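Local coordinates for OBody AM3L15 (Pyrobaculum aerophilum, PDB 4GN5), which is an OB-fold binding protein that docks onto another protein, probably through the curved sheet face by which OB folds commonly hold nucleic acids, at residues K37-S42 and V52-G57; G80-G85 and T92-F97. All coordinates share one frame; numbering follows the deposited sequence. Where two conformers were deposited one is given.

Contact 1: residues K37-S42 and V52-G57; sequences KIVKVS and VYLERG
Ile-38 and Tyr-53 stand side by side as a non-hydrogen-bonded pair in an antiparallel hairpin of strands 36-42 and 50-55 in the OB-fold barrel. Anti to the carbonyl carbon, CG sets the Tyr-53 ring alongside Ile-38, and chi2 (72°) turns a face to it. Ile-38 CG1 lies over that face, toward the rim, 4.0 Å from the ring centroid in a CH-pi contact. Beyond it Ile-38 CD1 runs on along the ring to within 3.6 Å of Tyr-53 CE2. Both side chains also pack on the bound partner protein, as part of the docking surface.

The other face of the hairpin carries Lys-37, Val-39, Val-52 and Leu-54 and is largely aliphatic. Val-39 holds CG1 in the crowded position between its own backbone N and carbonyl carbon (chi1 42°), which brings the methyl to 3.7 Å from Val-52 CB. Val-39 CG1 also touches Leu-54 CD1 of the partner strand, more loosely, at 4.2 Å. Farther out, helix 61-67 packs on this face, with Leu-63 and Phe-64 against Leu-54. The Lys-37 chain leads away to a salt bridge of NZ with Asp-32; nearby Arg-56, of like charge, has its own in Asp-61, and these acids would probably ease the repulsion.

Two hydrogen-bonded pairs, Lys-37 with Leu-54 and Val-39 with Val-52, flank Ile-38 and Tyr-53. At the first the bonds run both ways and are nearly straight, and Leu-54 N meets Lys-37 O almost along its C=O axis at 2.9 Å. Between them Ile-38 CA makes a CA-H...O contact of 3.3 Å with Val-52 O, which also accepts from Val-39 N. The return bond, Val-52 N to Val-39 O, is short at 2.7 Å, with the donor 27° above the carbonyl plane.

Contact 2: residues G80-G85 and T92-F97; sequences GIVEAG and TGVEIF
Glu-83 sets CG anti to its backbone N (chi1 165°) and then bends at chi2 (69°), so that its carboxylate swings along the chain toward Gly-85. OE2 of Glu-83 thereby accepts from Gly-85 N at 2.9 Å, the amide coming from 40° above the carboxylate plane. At the root of the same side chain, Glu-83 CB meets the edge of the Phe-97 ring, 4.0 Å from CE2. An alanine here would lack the carboxylate that accepts from Gly-85 N, and would probably leave the chain less firmly held where the strand ends. Glu-95, its cross-strand partner, instead places CG anti to the carbonyl carbon, stays extended beyond it, and forms a salt bridge through OE1 with a basic side chain of the bound protein; the two OE2 atoms, of Glu-83 and Glu-95, remain 6.0 Å apart.

These residues belong to the antiparallel hairpin of strands 75-83 and 95-98 in the OB barrel. Backbone bonds run both ways at Ile-81 with Phe-97 and at Glu-83 with Glu-95. On the reverse face Val-82 sits across from Ile-96, and Val-21 of strand 20-24 packs on both. Ile-96 places CG2 anti to its backbone N, 3.8 Å from Gly-80 CA, where any CB would collide with it. Where the hairpin loop leads in, Thr-92 OG1 donates to Val-94 O at 2.7 Å.

Overall arrangement
Both contacts are antiparallel hairpins, and they meet edge to edge, consistent with the closed barrel of an OB fold: strand 50-55 of contact 1 lies beside strand 95-98 of contact 2. Tyr-53 N and Ile-96 O, 2.8 Å apart, probably share a hydrogen bond at this seam. Contact 1 lies nearer the centre of the chain, its touching residues all buried and the face of Val-39, Val-52 and Leu-54 aliphatic. Contact 2 is only partly buried, and carboxylates and glycines play a larger part in it. Residues on the partner-facing side of both, among them Tyr-53, Glu-95 and Phe-97, reach the partner protein, so the docking surface spans the seam.

Contact 1: residues K37-S42 and V52-G57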
# COMPACT_ATOMS: atom_id res chain seq x y z
N LYS A 37 2.61 -1.57 -4.35
CA LYS A 37 1.63 -2.50 -4.82
C LYS A 37 1.93 -3.85 -4.15
O LYS A 37 3.06 -4.20 -4.05
CB LYS A 37 1.74 -2.58 -6.33
CG LYS A 37 1.80 -1.22 -7.01
CD LYS A 37 1.49 -1.31 -8.47
CE LYS A 37 1.35 0.08 -9.10
NZ LYS A 37 0.51 0.20 -10.31
N ILE A 38 0.93 -4.56 -3.69
CA ILE A 38 1.14 -5.80 -2.93
C ILE A 38 0.29 -6.89 -3.56
O ILE A 38 -0.88 -6.69 -3.83
CB ILE A 38 0.76 -5.61 -1.44
CG1 ILE A 38 1.55 -4.44 -0.83
CG2 ILE A 38 1.00 -6.90 -0.66
CD1 ILE A 38 0.89 -3.83 0.51
N VAL A 39 0.91 -8.03 -3.85
CA VAL A 39 0.19 -9.21 -4.27
C VAL A 39 0.43 -10.27 -3.16
O VAL A 39 1.59 -10.51 -2.74
CB VAL A 39 0.62 -9.69 -5.70
CG1 VAL A 39 2.08 -9.60 -5.88
CG2 VAL A 39 0.17 -11.18 -5.99
N LYS A 40 -0.67 -10.85 -2.68
CA LYS A 40 -0.61 -11.89 -1.67
C LYS A 40 -0.84 -13.26 -2.35
O LYS A 40 -1.75 -13.37 -3.16
CB LYS A 40 -1.66 -11.64 -0.61
CG LYS A 40 -1.59 -10.26 -0.02
CD LYS A 40 -2.42 -10.22 1.28
CE LYS A 40 -2.38 -8.77 1.72
NZ LYS A 40 -2.97 -8.66 3.07
N VAL A 41 -0.02 -14.25 -2.02
CA VAL A 41 -0.02 -15.59 -2.68
C VAL A 41 -0.45 -16.63 -1.70
O VAL A 41 0.06 -16.69 -0.57
CB VAL A 41 1.41 -16.01 -3.22
CG1 VAL A 41 1.38 -17.39 -3.95
CG2 VAL A 41 1.88 -14.97 -4.17
N SER A 42 -1.38 -17.48 -2.14
CA SER A 42 -1.78 -18.61 -1.34
C SER A 42 -1.55 -19.86 -2.16
O SER A 42 -1.67 -19.83 -3.38
CB SER A 42 -3.25 -18.50 -0.92
OG SER A 42 -3.40 -17.37 -0.05
N VAL A 52 3.74 -10.01 -1.18
CA VAL A 52 4.87 -9.77 -2.05
C VAL A 52 4.78 -8.26 -2.30
O VAL A 52 3.81 -7.81 -2.94
CB VAL A 52 4.68 -10.53 -3.37
CG1 VAL A 52 5.72 -10.15 -4.45
CG2 VAL A 52 4.65 -12.05 -3.17
N TYR A 53 5.75 -7.51 -1.78
CA TYR A 53 5.76 -6.04 -1.93
C TYR A 53 6.56 -5.55 -3.14
O TYR A 53 7.72 -5.86 -3.26
CB TYR A 53 6.38 -5.38 -0.68
CG TYR A 53 5.43 -5.28 0.51
CD1 TYR A 53 5.07 -6.42 1.25
CD2 TYR A 53 4.96 -4.02 0.95
CE1 TYR A 53 4.20 -6.30 2.40
CE2 TYR A 53 4.11 -3.91 2.09
CZ TYR A 53 3.76 -5.05 2.79
OH TYR A 53 2.93 -4.91 3.87
N LEU A 54 5.93 -4.77 -3.99
CA LEU A 54 6.62 -4.01 -5.03
C LEU A 54 6.65 -2.53 -4.58
O LEU A 54 5.59 -1.93 -4.47
CB LEU A 54 5.82 -4.14 -6.34
CG LEU A 54 5.87 -5.54 -6.92
CD1 LEU A 54 4.91 -6.57 -6.29
CD2 LEU A 54 5.67 -5.43 -8.37
N GLU A 55 7.82 -1.95 -4.44
CA GLU A 55 7.91 -0.59 -3.90
C GLU A 55 8.77 0.21 -4.82
O GLU A 55 9.91 -0.20 -5.10
CB GLU A 55 8.56 -0.61 -2.52
CG GLU A 55 7.64 -1.07 -1.49
CD GLU A 55 8.17 -0.78 -0.11
OE1 GLU A 55 8.80 -1.64 0.48
OE2 GLU A 55 7.97 0.32 0.40
N ARG A 56 8.22 1.31 -5.32
CA ARG A 56 8.91 2.16 -6.28
C ARG A 56 10.16 2.63 -5.54
O ARG A 56 10.10 2.92 -4.35
CB ARG A 56 8.05 3.36 -6.66
CG ARG A 56 7.06 3.07 -7.70
CD ARG A 56 7.74 2.74 -9.05
NE ARG A 56 6.68 2.41 -9.98
CZ ARG A 56 6.86 1.99 -11.23
NH1 ARG A 56 8.09 1.85 -11.73
NH2 ARG A 56 5.80 1.71 -11.97
N GLY A 57 11.29 2.66 -6.23
CA GLY A 57 12.54 2.97 -5.58
C GLY A 57 13.32 1.73 -5.20
O GLY A 57 14.54 1.82 -5.05

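Contact 2: residues G80-G85 and T92-F97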
# COMPACT_ATOMS: atom_id res chain seq x y z
N GLY A 80 11.77 -14.23 -5.05
CA GLY A 80 12.00 -13.00 -4.28
C GLY A 80 12.84 -13.21 -3.05
O GLY A 80 13.19 -14.35 -2.73
N ILE A 81 13.20 -12.12 -2.38
CA ILE A 81 13.97 -12.17 -1.14
C ILE A 81 13.12 -11.93 0.10
O ILE A 81 12.35 -11.01 0.12
CB ILE A 81 15.10 -11.10 -1.12
CG1 ILE A 81 16.07 -11.23 -2.30
CG2 ILE A 81 15.78 -11.12 0.19
CD1 ILE A 81 16.72 -12.47 -2.39
N VAL A 82 13.28 -12.73 1.14
CA VAL A 82 12.47 -12.53 2.34
C VAL A 82 13.01 -11.36 3.17
O VAL A 82 14.20 -11.27 3.42
CB VAL A 82 12.39 -13.83 3.22
CG1 VAL A 82 11.64 -13.61 4.51
CG2 VAL A 82 11.72 -15.01 2.40
N GLU A 83 12.12 -10.48 3.61
CA GLU A 83 12.53 -9.41 4.52
C GLU A 83 11.73 -9.56 5.82
O GLU A 83 10.53 -9.68 5.81
CB GLU A 83 12.33 -8.05 3.86
CG GLU A 83 12.39 -6.85 4.85
CD GLU A 83 13.81 -6.66 5.38
OE1 GLU A 83 14.77 -6.82 4.56
OE2 GLU A 83 13.97 -6.42 6.60
N ALA A 84 12.40 -9.59 6.96
CA ALA A 84 11.64 -9.74 8.19
C ALA A 84 12.22 -8.85 9.29
O ALA A 84 11.93 -9.00 10.46
CB ALA A 84 11.61 -11.24 8.60
N GLY A 85 13.02 -7.86 8.88
CA GLY A 85 13.54 -6.89 9.83
C GLY A 85 12.43 -6.04 10.47
O GLY A 85 11.52 -5.53 9.78
N THR A 92 2.81 -7.98 9.30
CA THR A 92 2.81 -9.14 8.42
C THR A 92 3.79 -10.28 8.84
O THR A 92 3.61 -11.46 8.41
CB THR A 92 3.01 -8.78 6.97
OG1 THR A 92 4.32 -8.24 6.79
CG2 THR A 92 1.87 -7.78 6.42
N GLY A 93 4.83 -9.95 9.62
CA GLY A 93 5.84 -10.96 10.03
C GLY A 93 6.92 -11.20 8.95
O GLY A 93 8.15 -11.28 9.24
N VAL A 94 6.48 -11.27 7.71
CA VAL A 94 7.35 -11.40 6.58
C VAL A 94 6.86 -10.49 5.45
O VAL A 94 5.64 -10.12 5.39
CB VAL A 94 7.46 -12.91 6.09
CG1 VAL A 94 8.22 -13.82 7.13
CG2 VAL A 94 6.04 -13.54 5.78
N GLU A 95 7.78 -10.21 4.52
CA GLU A 95 7.50 -9.54 3.25
C GLU A 95 8.41 -10.23 2.25
O GLU A 95 9.50 -10.69 2.62
CB GLU A 95 7.92 -8.04 3.31
CG GLU A 95 7.27 -7.29 4.52
CD GLU A 95 7.63 -5.79 4.58
OE1 GLU A 95 6.89 -5.04 5.22
OE2 GLU A 95 8.67 -5.39 4.05
N ILE A 96 7.98 -10.32 0.99
CA ILE A 96 8.81 -10.85 -0.09
C ILE A 96 8.99 -9.70 -1.07
O ILE A 96 8.00 -9.11 -1.54
CB ILE A 96 8.21 -12.12 -0.79
CG1 ILE A 96 8.22 -13.34 0.16
CG2 ILE A 96 9.00 -12.41 -2.08
CD1 ILE A 96 7.38 -14.56 -0.25
N PHE A 97 10.25 -9.36 -1.33
CA PHE A 97 10.60 -8.45 -2.41
C PHE A 97 11.00 -9.21 -3.68
O PHE A 97 12.06 -9.85 -3.73
CB PHE A 97 11.65 -7.38 -1.93
CG PHE A 97 11.07 -6.38 -0.98
CD1 PHE A 97 10.50 -5.19 -1.46
CD2 PHE A 97 11.01 -6.63 0.38
CE1 PHE A 97 9.94 -4.28 -0.63
CE2 PHE A 97 10.45 -5.70 1.25
CZ PHE A 97 9.92 -4.51 0.76